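Local coordinates for hypothetical protein, GDSL-like Lipase/Acylhydrolase family protein (PDB 4M8K) that is probably a hydrolase of the GDSL-like lipase/acylhydrolase family, expected to cleave ester bonds, though its natural substrate is not known, at residues G27-S31 against K201-P206; F102-I106 against A149-L153; I166-S172 against I191-L196. All blocks are in the same frame, centred on the assembly; numbering follows the deposited sequence. Where two conformers were deposited one is given.

All three contacts are largely buried, but their chemistry follows their place in the fold. Contact 3 pairs two neighbouring strands of the central parallel sheet, the last of them at its edge, through backbone bonds and a polar side-chain cluster. Contact 2 has no hydrogen bond across it, is carried by apolar side chains and lies beside the sheet, where a loop packs on helix 146-160, the helix that leads into strand 165-170 of contact 3. Contact 1 sits past the C-terminal end of strand 22-27 and mixes a tyrosine ring, a backbone carbonyl and a bound acetate. Arg105 of contact 2 reaches the Gly27 carbonyl of contact 1, and Lys201 of contact 1 bonds to Ser172 of contact 3.

Contact 1 (G27-S31 against K201-P206); sequences GDSYS and KQWGHP. With ACT (acetate ion), chain C.
Tyr30 lays its ring across the hairpin formed by 201-206 and reaches the backbone of the turn with its hydroxyl. CB starts the side chain with CG beside the backbone N (chi1 -83°), which sends the ring out toward Pro206. One face is covered by Pro206, whose CD sits over the centre of the Tyr30 ring, 3.3 Å from its centroid and almost on the ring normal, in a CH-pi contact; Pro206 CG also closes to 3.4 Å of Tyr30 CD2. On the side of CD1 and CE1 comes His205, its CD2 3.6 Å from Tyr30 CE1, the two ring planes being inclined by 54°. At the tip, Tyr30 OH donates to Gly204 O over 2.7 Å, tilted 31° from the carbonyl plane. A water, 3.2 Å from Tyr30 OH and 2.9 Å from Lys201 NZ, links the hydroxyl to the lysine, whose charge is paired with Glu173. Exchanging Tyr30 for an alanine would probably strip Pro206 of its aromatic cover, leave the Gly204 carbonyl without this donor and give the His205 ring more freedom to shift.

His205 is fixed at ND1, which donates to Trp203 O at 2.6 Å in the plane of the imidazole. His205 NE2 donates to the O atom of an acetate, probably from the crystallisation liquor, at 2.8 Å, and Ser29 OG bonds to the same oxygen. Ser29 N, Gly84 N and Asn122 ND2 also bond to the acetate, as in the oxyanion hole of SGNH hydrolases. The GDS sequence and this geometry are consistent with Ser29 as nucleophile and His205 as its base, the acetate marking where a substrate carbonyl would probably sit.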
ATOM      1  N   GLY A  27       2.008  -3.078  -0.210  1.00 19.47           N
ATOM      2  CA  GLY A  27       0.771  -3.120   0.579  1.00 19.72           C
ATOM      3  C   GLY A  27       0.801  -3.985   1.801  1.00 19.13           C
ATOM      4  O   GLY A  27       1.832  -4.624   2.172  1.00 15.39           O
ATOM      5  N   ASP A  28      -0.360  -4.002   2.429  1.00 19.34           N
ATOM      6  CA  ASP A  28      -0.651  -4.814   3.588  1.00 19.26           C
ATOM      7  C   ASP A  28      -1.780  -5.834   3.234  1.00 19.86           C
ATOM      8  O   ASP A  28      -1.969  -6.139   2.060  1.00 20.76           O
ATOM      9  CB  ASP A  28      -0.977  -3.921   4.787  1.00 20.17           C
ATOM     10  CG  ASP A  28      -2.194  -3.025   4.551  1.00 16.82           C
ATOM     11  OD1 ASP A  28      -3.099  -3.365   3.745  1.00 20.81           O
ATOM     12  OD2 ASP A  28      -2.227  -1.943   5.167  1.00 23.82           O
ATOM     13  N   SER A  29      -2.518  -6.333   4.227  1.00 22.15           N
ATOM     14  CA  SER A  29      -3.580  -7.346   3.969  1.00 23.93           C
ATOM     15  C   SER A  29      -4.553  -6.918   2.894  1.00 23.04           C
ATOM     16  O   SER A  29      -5.090  -7.768   2.194  1.00 20.57           O
ATOM     17  CB  SER A  29      -4.434  -7.620   5.198  1.00 21.71           C
ATOM     18  OG  SER A  29      -3.775  -8.296   6.243  1.00 24.68           O
ATOM     19  N   TYR A  30      -4.823  -5.602   2.773  1.00 18.67           N
ATOM     20  CA  TYR A  30      -5.892  -5.102   1.885  1.00 19.35           C
ATOM     21  C   TYR A  30      -5.544  -5.383   0.402  1.00 23.65           C
ATOM     22  O   TYR A  30      -6.416  -5.425  -0.469  1.00 19.66           O
ATOM     23  CB  TYR A  30      -6.131  -3.591   2.042  1.00 17.24           C
ATOM     24  CG  TYR A  30      -7.036  -3.123   3.177  1.00 16.07           C
ATOM     25  CD1 TYR A  30      -7.044  -3.744   4.405  1.00 19.53           C
ATOM     26  CD2 TYR A  30      -7.855  -2.006   3.007  1.00 17.47           C
ATOM     27  CE1 TYR A  30      -7.872  -3.298   5.436  1.00 19.86           C
ATOM     28  CE2 TYR A  30      -8.656  -1.545   4.018  1.00 19.00           C
ATOM     29  CZ  TYR A  30      -8.661  -2.190   5.247  1.00 22.66           C
ATOM     30  OH  TYR A  30      -9.513  -1.762   6.269  1.00 22.27           O
ATOM     31  N   SER A  31      -4.260  -5.585   0.153  1.00 20.22           N
ATOM     32  CA  SER A  31      -3.722  -5.810  -1.196  1.00 18.43           C
ATOM     33  C   SER A  31      -3.147  -7.224  -1.369  1.00 19.29           C
ATOM     34  O   SER A  31      -2.425  -7.505  -2.342  1.00 21.32           O
ATOM     35  CB  SER A  31      -2.681  -4.719  -1.487  1.00 19.97           C
ATOM     36  OG  SER A  31      -3.280  -3.431  -1.437  1.00 19.35           O
ATOM     37  N   LYS A 201     -16.497  -2.705   4.552  1.00 19.50           N
ATOM     38  CA  LYS A 201     -15.599  -3.664   5.148  1.00 19.57           C
ATOM     39  C   LYS A 201     -16.325  -4.766   5.918  1.00 20.14           C
ATOM     40  O   LYS A 201     -17.360  -4.564   6.517  1.00 22.26           O
ATOM     41  CB  LYS A 201     -14.596  -3.001   6.060  1.00 20.73           C
ATOM     42  CG  LYS A 201     -13.637  -1.993   5.371  1.00 22.32           C
ATOM     43  CD  LYS A 201     -12.982  -0.991   6.342  1.00 20.06           C
ATOM     44  CE  LYS A 201     -12.361   0.168   5.561  1.00 21.46           C
ATOM     45  NZ  LYS A 201     -11.747   1.197   6.411  1.00 26.22           N
ATOM     46  N   GLN A 202     -15.703  -5.928   5.914  1.00 18.59           N
ATOM     47  CA  GLN A 202     -16.120  -7.057   6.732  1.00 22.66           C
ATOM     48  C   GLN A 202     -14.900  -7.565   7.438  1.00 21.31           C
ATOM     49  O   GLN A 202     -13.887  -7.841   6.810  1.00 24.41           O
ATOM     50  CB  GLN A 202     -16.709  -8.119   5.848  1.00 22.35           C
ATOM     51  CG  GLN A 202     -17.956  -7.603   5.145  1.00 26.36           C
ATOM     52  CD  GLN A 202     -18.492  -8.535   4.100  1.00 25.12           C
ATOM     53  OE1 GLN A 202     -17.888  -9.532   3.784  1.00 24.54           O
ATOM     54  NE2 GLN A 202     -19.654  -8.202   3.558  1.00 23.85           N
ATOM     55  N   TRP A 203     -14.990  -7.732   8.751  1.00 20.69           N
ATOM     56  CA  TRP A 203     -13.828  -8.142   9.555  1.00 19.56           C
ATOM     57  C   TRP A 203     -12.674  -7.218   9.328  1.00 19.40           C
ATOM     58  O   TRP A 203     -11.514  -7.675   9.267  1.00 22.81           O
ATOM     59  CB  TRP A 203     -13.425  -9.606   9.310  1.00 20.35           C
ATOM     60  CG  TRP A 203     -13.995 -10.543  10.276  1.00 23.36           C
ATOM     61  CD1 TRP A 203     -15.094 -10.362  11.076  1.00 26.68           C
ATOM     62  CD2 TRP A 203     -13.476 -11.834  10.600  1.00 23.47           C
ATOM     63  NE1 TRP A 203     -15.287 -11.470  11.862  1.00 25.47           N
ATOM     64  CE2 TRP A 203     -14.299 -12.378  11.607  1.00 24.64           C
ATOM     65  CE3 TRP A 203     -12.352 -12.563  10.168  1.00 26.78           C
ATOM     66  CZ2 TRP A 203     -14.098 -13.670  12.133  1.00 29.61           C
ATOM     67  CZ3 TRP A 203     -12.139 -13.847  10.697  1.00 28.19           C
ATOM     68  CH2 TRP A 203     -13.014 -14.378  11.666  1.00 29.50           C
ATOM     69  N   GLY A 204     -12.993  -5.931   9.213  1.00 20.27           N
ATOM     70  CA  GLY A 204     -11.977  -4.844   9.154  1.00 20.79           C
ATOM     71  C   GLY A 204     -11.222  -4.758   7.842  1.00 22.15           C
ATOM     72  O   GLY A 204     -10.284  -3.901   7.678  1.00 21.86           O
ATOM     73  N   HIS A 205     -11.674  -5.534   6.861  1.00 22.95           N
ATOM     74  CA  HIS A 205     -11.014  -5.555   5.544  1.00 21.43           C
ATOM     75  C   HIS A 205     -12.008  -5.464   4.393  1.00 23.58           C
ATOM     76  O   HIS A 205     -13.157  -5.816   4.544  1.00 21.79           O
ATOM     77  CB  HIS A 205     -10.171  -6.798   5.428  1.00 19.71           C
ATOM     78  CG  HIS A 205      -9.099  -6.902   6.472  1.00 21.72           C
ATOM     79  ND1 HIS A 205      -9.384  -7.124   7.794  1.00 21.70           N
ATOM     80  CD2 HIS A 205      -7.754  -6.776   6.399  1.00 22.55           C
ATOM     81  CE1 HIS A 205      -8.265  -7.208   8.482  1.00 27.74           C
ATOM     82  NE2 HIS A 205      -7.256  -6.955   7.668  1.00 26.68           N
ATOM     83  N   PRO A 206     -11.582  -4.933   3.251  1.00 25.00           N
ATOM     84  CA  PRO A 206     -12.658  -4.701   2.263  1.00 23.09           C
ATOM     85  C   PRO A 206     -13.368  -5.970   1.812  1.00 22.28           C
ATOM     86  O   PRO A 206     -12.758  -7.056   1.716  1.00 23.41           O
ATOM     87  CB  PRO A 206     -11.929  -4.049   1.103  1.00 24.88           C
ATOM     88  CG  PRO A 206     -10.743  -3.369   1.726  1.00 24.51           C
ATOM     89  CD  PRO A 206     -10.312  -4.332   2.827  1.00 23.47           C
TER
HETATM   90  C   ACT C 301      -3.896  -5.581   7.613  1.00 20.91           C
HETATM   91  O   ACT C 301      -4.537  -6.592   7.945  1.00 21.86           O
HETATM   92  OXT ACT C 301      -2.736  -5.700   7.218  1.00 15.33           O
HETATM   93  CH3 ACT C 301      -4.500  -4.210   7.651  1.00 24.14           C
HETATM   94  O   HOH W   1     -10.432   0.045   8.719  1.00 24.64           O

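Contact 2 (F102-I106 against A149-L153); sequences FITRI and AFCYL
Ile103 and Leu153 meet through different torsions: Ile103 places CG1 between its backbone N and carbonyl carbon (chi1 60°), which leaves CG2 to face the helix, while Leu153 extends away from its N (chi1 -178°) and, with chi2 60°, carries CD1 to Ile106 CG2. Ile103 CG2 makes most of the contacts. Ile103 CG2 rests 3.4 Å from Ala149 O, a carbonyl already used by Leu153 N inside the helix, and lies 3.9 Å from Leu153 CB. Ile103 CG2 also meets the rim of the Tyr152 ring close to its plane, 3.8 Å from Tyr152 CD1, and the two side chains cross at about a right angle. Ile103 CD1, at the end of the other branch, lies 4.1 Å from Ala149 CB.

Helix 146-160 connects strand 114-118 to strand 165-170 in the alpha/beta/alpha fold of this family, and the loop 102-106, which precedes strand 114-118, packs against its flank. Three residues on, Ile106 slides past Leu153 in the opposite direction, with Ile106 CG2 3.5 Å from Leu153 CD1. Leu153 CD1 also lies 4.2 Å from Phe102 CB. Phe102 and Leu153 both touch Leu26 of strand 22-27, which carries the apolar layer down to the sheet. On the outer side, the Tyr152 ring packs edge-to-face with Trp138.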
ATOM      1  N   PHE A 102       7.191  -1.670   5.553  1.00 15.84           N
ATOM      2  CA  PHE A 102       7.162  -1.253   4.137  1.00 17.75           C
ATOM      3  C   PHE A 102       8.569  -0.805   3.765  1.00 17.31           C
ATOM      4  O   PHE A 102       9.034  -1.059   2.691  1.00 18.20           O
ATOM      5  CB  PHE A 102       6.201  -0.106   3.865  1.00 18.41           C
ATOM      6  CG  PHE A 102       4.754  -0.515   3.702  1.00 18.92           C
ATOM      7  CD1 PHE A 102       4.193  -1.511   4.448  1.00 18.13           C
ATOM      8  CD2 PHE A 102       3.963   0.148   2.795  1.00 21.59           C
ATOM      9  CE1 PHE A 102       2.877  -1.894   4.246  1.00 20.87           C
ATOM     10  CE2 PHE A 102       2.640  -0.173   2.634  1.00 17.89           C
ATOM     11  CZ  PHE A 102       2.095  -1.204   3.353  1.00 17.63           C
ATOM     12  N   ILE A 103       9.221  -0.114   4.683  1.00 17.38           N
ATOM     13  CA  ILE A 103      10.502   0.543   4.382  1.00 21.78           C
ATOM     14  C   ILE A 103      11.644  -0.439   4.168  1.00 21.74           C
ATOM     15  O   ILE A 103      12.689  -0.074   3.608  1.00 23.22           O
ATOM     16  CB  ILE A 103      10.848   1.625   5.419  1.00 23.37           C
ATOM     17  CG1 ILE A 103      10.960   1.050   6.835  1.00 22.09           C
ATOM     18  CG2 ILE A 103       9.824   2.760   5.363  1.00 23.64           C
ATOM     19  CD1 ILE A 103      11.223   2.153   7.850  1.00 21.39           C
ATOM     20  N   THR A 104      11.418  -1.691   4.501  1.00 20.23           N
ATOM     21  CA  THR A 104      12.396  -2.734   4.251  1.00 19.81           C
ATOM     22  C   THR A 104      12.145  -3.473   2.948  1.00 20.54           C
ATOM     23  O   THR A 104      12.969  -4.270   2.554  1.00 22.99           O
ATOM     24  CB  THR A 104      12.407  -3.766   5.394  1.00 18.17           C
ATOM     25  OG1 THR A 104      11.200  -4.542   5.355  1.00 21.89           O
ATOM     26  CG2 THR A 104      12.516  -3.065   6.744  1.00 23.97           C
ATOM     27  N   ARG A 105      11.016  -3.206   2.282  1.00 19.84           N
ATOM     28  CA  ARG A 105      10.633  -3.943   1.072  1.00 18.04           C
ATOM     29  C   ARG A 105      10.704  -3.159  -0.212  1.00 19.17           C
ATOM     30  O   ARG A 105      10.361  -3.648  -1.264  1.00 19.24           O
ATOM     31  CB  ARG A 105       9.236  -4.469   1.300  1.00 18.72           C
ATOM     32  CG  ARG A 105       9.261  -5.665   2.263  1.00 18.72           C
ATOM     33  CD  ARG A 105       8.000  -5.807   3.097  1.00 21.43           C
ATOM     34  NE  ARG A 105       6.819  -5.752   2.262  1.00 26.64           N
ATOM     35  CZ  ARG A 105       5.642  -5.277   2.614  1.00 22.87           C
ATOM     36  NH1 ARG A 105       5.405  -4.826   3.831  1.00 21.66           N
ATOM     37  NH2 ARG A 105       4.697  -5.254   1.721  1.00 26.91           N
ATOM     38  N   ILE A 106      11.200  -1.917  -0.111  1.00 16.22           N
ATOM     39  CA  ILE A 106      11.208  -0.956  -1.209  1.00 19.76           C
ATOM     40  C   ILE A 106      12.113  -1.296  -2.403  1.00 20.35           C
ATOM     41  O   ILE A 106      11.882  -0.761  -3.462  1.00 22.12           O
ATOM     42  CB  ILE A 106      11.625   0.454  -0.692  1.00 16.88           C
ATOM     43  CG1 ILE A 106      12.966   0.420   0.019  1.00 22.89           C
ATOM     44  CG2 ILE A 106      10.570   0.999   0.264  1.00 22.53           C
ATOM     45  CD1 ILE A 106      13.502   1.828   0.328  1.00 24.19           C
ATOM     46  N   ALA A 149       9.252   7.269   9.368  1.00 15.50           N
ATOM     47  CA  ALA A 149       9.176   6.105   8.463  1.00 18.08           C
ATOM     48  C   ALA A 149       8.479   6.381   7.127  1.00 18.31           C
ATOM     49  O   ALA A 149       9.004   6.000   6.093  1.00 17.00           O
ATOM     50  CB  ALA A 149       8.532   4.934   9.172  1.00 16.24           C
ATOM     51  N   PHE A 150       7.352   7.093   7.152  1.00 19.83           N
ATOM     52  CA  PHE A 150       6.602   7.422   5.951  1.00 19.53           C
ATOM     53  C   PHE A 150       7.324   8.456   5.135  1.00 20.36           C
ATOM     54  O   PHE A 150       7.347   8.392   3.909  1.00 19.52           O
ATOM     55  CB  PHE A 150       5.170   7.896   6.300  1.00 20.29           C
ATOM     56  CG  PHE A 150       4.272   7.943   5.120  1.00 18.50           C
ATOM     57  CD1 PHE A 150       3.721   6.792   4.573  1.00 23.81           C
ATOM     58  CD2 PHE A 150       3.973   9.171   4.531  1.00 24.44           C
ATOM     59  CE1 PHE A 150       2.932   6.862   3.423  1.00 20.22           C
ATOM     60  CE2 PHE A 150       3.140   9.244   3.414  1.00 22.01           C
ATOM     61  CZ  PHE A 150       2.625   8.089   2.863  1.00 19.23           C
ATOM     62  N   CYS A 151       7.959   9.423   5.800  1.00 22.92           N
ATOM     63  CA  CYS A 151       8.856  10.309   5.051  1.00 21.16           C
ATOM     64  C   CYS A 151       9.964   9.489   4.364  1.00 21.59           C
ATOM     65  O   CYS A 151      10.311   9.726   3.202  1.00 21.58           O
ATOM     66  CB  CYS A 151       9.492  11.341   5.990  1.00 22.40           C
ATOM     67  SG  CYS A 151       8.384  12.561   6.784  1.00 27.29           S
ATOM     68  N   TYR A 152      10.596   8.568   5.110  1.00 25.87           N
ATOM     69  CA  TYR A 152      11.737   7.839   4.559  1.00 21.26           C
ATOM     70  C   TYR A 152      11.234   7.018   3.363  1.00 22.10           C
ATOM     71  O   TYR A 152      11.923   6.866   2.343  1.00 22.31           O
ATOM     72  CB  TYR A 152      12.444   7.018   5.651  1.00 25.75           C
ATOM     73  CG  TYR A 152      13.459   5.968   5.176  1.00 26.54           C
ATOM     74  CD1 TYR A 152      13.056   4.689   4.775  1.00 26.25           C
ATOM     75  CD2 TYR A 152      14.805   6.238   5.157  1.00 25.62           C
ATOM     76  CE1 TYR A 152      13.979   3.717   4.362  1.00 23.50           C
ATOM     77  CE2 TYR A 152      15.731   5.269   4.778  1.00 24.42           C
ATOM     78  CZ  TYR A 152      15.323   4.026   4.387  1.00 26.00           C
ATOM     79  OH  TYR A 152      16.241   3.110   3.979  1.00 29.88           O
ATOM     80  N   LEU A 153      10.017   6.529   3.477  1.00 22.50           N
ATOM     81  CA  LEU A 153       9.404   5.689   2.441  1.00 23.76           C
ATOM     82  C   LEU A 153       9.291   6.442   1.146  1.00 20.99           C
ATOM     83  O   LEU A 153       9.811   6.006   0.099  1.00 19.13           O
ATOM     84  CB  LEU A 153       8.016   5.197   2.910  1.00 17.67           C
ATOM     85  CG  LEU A 153       7.270   4.269   1.931  1.00 20.13           C
ATOM     86  CD1 LEU A 153       8.055   2.998   1.655  1.00 20.18           C
ATOM     87  CD2 LEU A 153       5.895   3.909   2.465  1.00 20.69           C
TER

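Contact 3 (I166-S172 against I191-L196); sequences IYNITNS and IENIRL
Asn193 OD1 is gripped by two side chains of the neighbouring strand. Thr170 OG1 donates to Asn193 OD1 at 2.7 Å, in the carbonyl plane and on a lone pair; Asn168 ND2 comes to Asn193 OD1 from above that plane, 52° out of it, at 3.1 Å. Asn193 holds its CG opposite the backbone N (chi1 -177°), which lays its amide alongside that of Asn168, and its ND2 turns to Asp183, the same carboxylate that pairs with Arg195.

The backbones pair in parallel: Asn168 N donates to Glu192 O, Ile194 N to Asn168 O at 2.7 Å, Thr170 N to Ile194 O, and Leu196 N to Thr170 O. At the N-terminal end of the pairing, a water bridges Ile166 O and Glu192 N. Helix 176-189 joins the strands in a beta-alpha-beta crossover and covers the face of Asn168, Thr170 and Asn193. On the other face, Ile169 CG2 meets Leu196 CD1 at 3.6 Å, under helix 208-222. Ile169, Ile194 and Leu196 make an apolar patch on one face, while on the other the buried amide oxygen has two donors and its amide nitrogen an acid, an arrangement likely to fix which way round the Asn193 amide sits.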
ATOM      1  N   ILE A 166       4.265   7.492  -8.571  1.00 22.54           N
ATOM      2  CA  ILE A 166       3.992   6.913  -7.277  1.00 24.28           C
ATOM      3  C   ILE A 166       2.747   7.572  -6.721  1.00 26.21           C
ATOM      4  O   ILE A 166       2.631   8.805  -6.751  1.00 22.02           O
ATOM      5  CB  ILE A 166       5.145   7.159  -6.308  1.00 25.27           C
ATOM      6  CG1 ILE A 166       6.459   6.637  -6.899  1.00 26.64           C
ATOM      7  CG2 ILE A 166       4.827   6.566  -4.940  1.00 23.97           C
ATOM      8  CD1 ILE A 166       7.696   7.107  -6.156  1.00 30.16           C
ATOM      9  N   TYR A 167       1.800   6.735  -6.322  1.00 20.95           N
ATOM     10  CA  TYR A 167       0.542   7.126  -5.713  1.00 19.49           C
ATOM     11  C   TYR A 167       0.398   6.494  -4.354  1.00 18.89           C
ATOM     12  O   TYR A 167       0.695   5.280  -4.177  1.00 22.50           O
ATOM     13  CB  TYR A 167      -0.628   6.666  -6.588  1.00 19.73           C
ATOM     14  CG  TYR A 167      -0.677   7.318  -7.943  1.00 21.17           C
ATOM     15  CD1 TYR A 167       0.016   6.793  -9.002  1.00 24.23           C
ATOM     16  CD2 TYR A 167      -1.451   8.448  -8.163  1.00 26.79           C
ATOM     17  CE1 TYR A 167      -0.033   7.380 -10.257  1.00 35.75           C
ATOM     18  CE2 TYR A 167      -1.479   9.072  -9.404  1.00 30.33           C
ATOM     19  CZ  TYR A 167      -0.763   8.545 -10.446  1.00 33.94           C
ATOM     20  OH  TYR A 167      -0.816   9.133 -11.687  1.00 37.87           O
ATOM     21  N   ASN A 168       0.035   7.300  -3.368  1.00 22.93           N
ATOM     22  CA  ASN A 168      -0.280   6.810  -2.060  1.00 22.78           C
ATOM     23  C   ASN A 168      -1.799   6.594  -1.928  1.00 23.25           C
ATOM     24  O   ASN A 168      -2.606   7.379  -2.455  1.00 21.77           O
ATOM     25  CB  ASN A 168       0.143   7.771  -0.978  1.00 23.69           C
ATOM     26  CG  ASN A 168       0.106   7.124   0.411  1.00 23.22           C
ATOM     27  OD1 ASN A 168       0.866   6.165   0.693  1.00 22.75           O
ATOM     28  ND2 ASN A 168      -0.723   7.641   1.284  1.00 21.39           N
ATOM     29  N   ILE A 169      -2.162   5.551  -1.209  1.00 18.93           N
ATOM     30  CA  ILE A 169      -3.570   5.238  -1.004  1.00 19.62           C
ATOM     31  C   ILE A 169      -3.827   5.206   0.506  1.00 21.65           C
ATOM     32  O   ILE A 169      -3.246   4.354   1.213  1.00 19.90           O
ATOM     33  CB  ILE A 169      -3.935   3.904  -1.612  1.00 22.68           C
ATOM     34  CG1 ILE A 169      -3.764   3.893  -3.131  1.00 24.08           C
ATOM     35  CG2 ILE A 169      -5.397   3.540  -1.310  1.00 22.31           C
ATOM     36  CD1 ILE A 169      -3.890   2.465  -3.728  1.00 21.36           C
ATOM     37  N   THR A 170      -4.678   6.129   0.980  1.00 20.92           N
ATOM     38  CA  THR A 170      -5.057   6.237   2.415  1.00 22.08           C
ATOM     39  C   THR A 170      -6.388   5.555   2.721  1.00 20.58           C
ATOM     40  O   THR A 170      -7.467   5.993   2.290  1.00 22.92           O
ATOM     41  CB  THR A 170      -5.104   7.713   2.877  1.00 21.64           C
ATOM     42  OG1 THR A 170      -3.814   8.298   2.720  1.00 23.64           O
ATOM     43  CG2 THR A 170      -5.521   7.836   4.358  1.00 26.13           C
ATOM     44  N   ASN A 171      -6.316   4.435   3.438  1.00 21.57           N
ATOM     45  CA  ASN A 171      -7.509   3.789   3.967  1.00 21.45           C
ATOM     46  C   ASN A 171      -8.418   4.765   4.723  1.00 22.91           C
ATOM     47  O   ASN A 171      -7.953   5.714   5.371  1.00 20.46           O
ATOM     48  CB  ASN A 171      -7.138   2.644   4.901  1.00 21.50           C
ATOM     49  CG  ASN A 171      -8.293   1.694   5.174  1.00 21.08           C
ATOM     50  OD1 ASN A 171      -9.333   1.765   4.531  1.00 24.70           O
ATOM     51  ND2 ASN A 171      -8.119   0.818   6.144  1.00 20.56           N
ATOM     52  N   SER A 172      -9.715   4.499   4.665  1.00 24.82           N
ATOM     53  CA  SER A 172     -10.654   5.192   5.532  1.00 24.09           C
ATOM     54  C   SER A 172     -10.546   4.650   6.952  1.00 25.18           C
ATOM     55  O   SER A 172     -10.031   3.552   7.176  1.00 24.12           O
ATOM     56  CB  SER A 172     -12.071   5.004   5.007  1.00 23.69           C
ATOM     57  OG  SER A 172     -12.360   3.617   4.950  1.00 26.79           O
ATOM     58  N   ILE A 191       3.662  13.732  -3.969  1.00 25.91           N
ATOM     59  CA  ILE A 191       3.008  12.489  -4.312  1.00 19.92           C
ATOM     60  C   ILE A 191       1.492  12.605  -4.115  1.00 21.91           C
ATOM     61  O   ILE A 191       1.020  12.986  -3.002  1.00 20.19           O
ATOM     62  CB  ILE A 191       3.497  11.356  -3.395  1.00 25.45           C
ATOM     63  CG1 ILE A 191       4.982  11.040  -3.578  1.00 31.32           C
ATOM     64  CG2 ILE A 191       2.638  10.095  -3.578  1.00 20.96           C
ATOM     65  CD1 ILE A 191       5.399  10.802  -4.993  1.00 32.48           C
ATOM     66  N   GLU A 192       0.711  12.248  -5.135  1.00 21.99           N
ATOM     67  CA  GLU A 192      -0.767  12.183  -4.997  0.50 24.20           C
ATOM     68  C   GLU A 192      -1.220  11.187  -3.931  1.00 30.40           C
ATOM     69  O   GLU A 192      -0.780  10.018  -3.890  1.00 26.34           O
ATOM     70  CB  GLU A 192      -1.466  11.850  -6.325  0.50 27.39           C
ATOM     71  CG  GLU A 192      -2.973  11.524  -6.224  0.50 30.28           C
ATOM     72  CD  GLU A 192      -3.917  12.500  -6.907  0.50 34.31           C
ATOM     73  OE1 GLU A 192      -3.794  12.637  -8.138  0.50 35.18           O
ATOM     74  OE2 GLU A 192      -4.813  13.068  -6.218  0.50 28.86           O
ATOM     75  N   ASN A 193      -2.135  11.660  -3.080  1.00 27.08           N
ATOM     76  CA  ASN A 193      -2.661  10.872  -2.001  1.00 28.16           C
ATOM     77  C   ASN A 193      -4.133  10.588  -2.278  1.00 25.88           C
ATOM     78  O   ASN A 193      -4.910  11.505  -2.349  1.00 26.33           O
ATOM     79  CB  ASN A 193      -2.482  11.616  -0.672  1.00 25.84           C
ATOM     80  CG  ASN A 193      -2.931  10.825   0.511  1.00 24.32           C
ATOM     81  OD1 ASN A 193      -2.948   9.577   0.498  1.00 23.81           O
ATOM     82  ND2 ASN A 193      -3.322  11.521   1.549  1.00 27.67           N
ATOM     83  N   ILE A 194      -4.487   9.314  -2.455  1.00 24.32           N
ATOM     84  CA  ILE A 194      -5.876   8.902  -2.742  1.00 23.93           C
ATOM     85  C   ILE A 194      -6.554   8.651  -1.416  1.00 23.95           C
ATOM     86  O   ILE A 194      -6.259   7.691  -0.709  1.00 23.10           O
ATOM     87  CB  ILE A 194      -5.888   7.672  -3.640  1.00 28.43           C
ATOM     88  CG1 ILE A 194      -5.118   8.020  -4.916  1.00 31.55           C
ATOM     89  CG2 ILE A 194      -7.302   7.249  -3.951  1.00 31.94           C
ATOM     90  CD1 ILE A 194      -4.733   6.881  -5.809  1.00 31.12           C
ATOM     91  N   ARG A 195      -7.457   9.537  -1.046  1.00 22.08           N
ATOM     92  CA  ARG A 195      -8.125   9.419   0.254  1.00 27.92           C
ATOM     93  C   ARG A 195      -9.409   8.618   0.121  1.00 24.80           C
ATOM     94  O   ARG A 195     -10.432   9.119  -0.286  1.00 28.93           O
ATOM     95  CB  ARG A 195      -8.342  10.792   0.855  1.00 31.66           C
ATOM     96  CG  ARG A 195      -6.994  11.417   1.204  1.00 36.31           C
ATOM     97  CD  ARG A 195      -7.063  12.820   1.814  1.00 39.79           C
ATOM     98  NE  ARG A 195      -7.679  13.775   0.902  1.00 44.81           N
ATOM     99  CZ  ARG A 195      -7.068  14.328  -0.154  1.00 77.84           C
ATOM    100  NH1 ARG A 195      -5.799  14.046  -0.467  1.00 67.59           N
ATOM    101  NH2 ARG A 195      -7.734  15.186  -0.916  1.00 95.32           N
ATOM    102  N   LEU A 196      -9.333   7.332   0.438  1.00 19.34           N
ATOM    103  CA  LEU A 196     -10.484   6.486   0.248  1.00 21.31           C
ATOM    104  C   LEU A 196     -11.653   6.900   1.159  1.00 22.75           C
ATOM    105  O   LEU A 196     -11.435   7.387   2.260  1.00 21.14           O
ATOM    106  CB  LEU A 196     -10.130   5.064   0.523  1.00 19.84           C
ATOM    107  CG  LEU A 196      -9.016   4.506  -0.333  1.00 22.65           C
ATOM    108  CD1 LEU A 196      -8.713   3.079   0.135  1.00 21.20           C
ATOM    109  CD2 LEU A 196      -9.415   4.533  -1.774  1.00 24.49           C
TER
HETATM  110  O   HOH W   2       1.621  11.085  -7.604  1.00 24.17           O
HETATM  111  O   HOH W   3      -9.085   7.961   3.607  1.00 26.02           O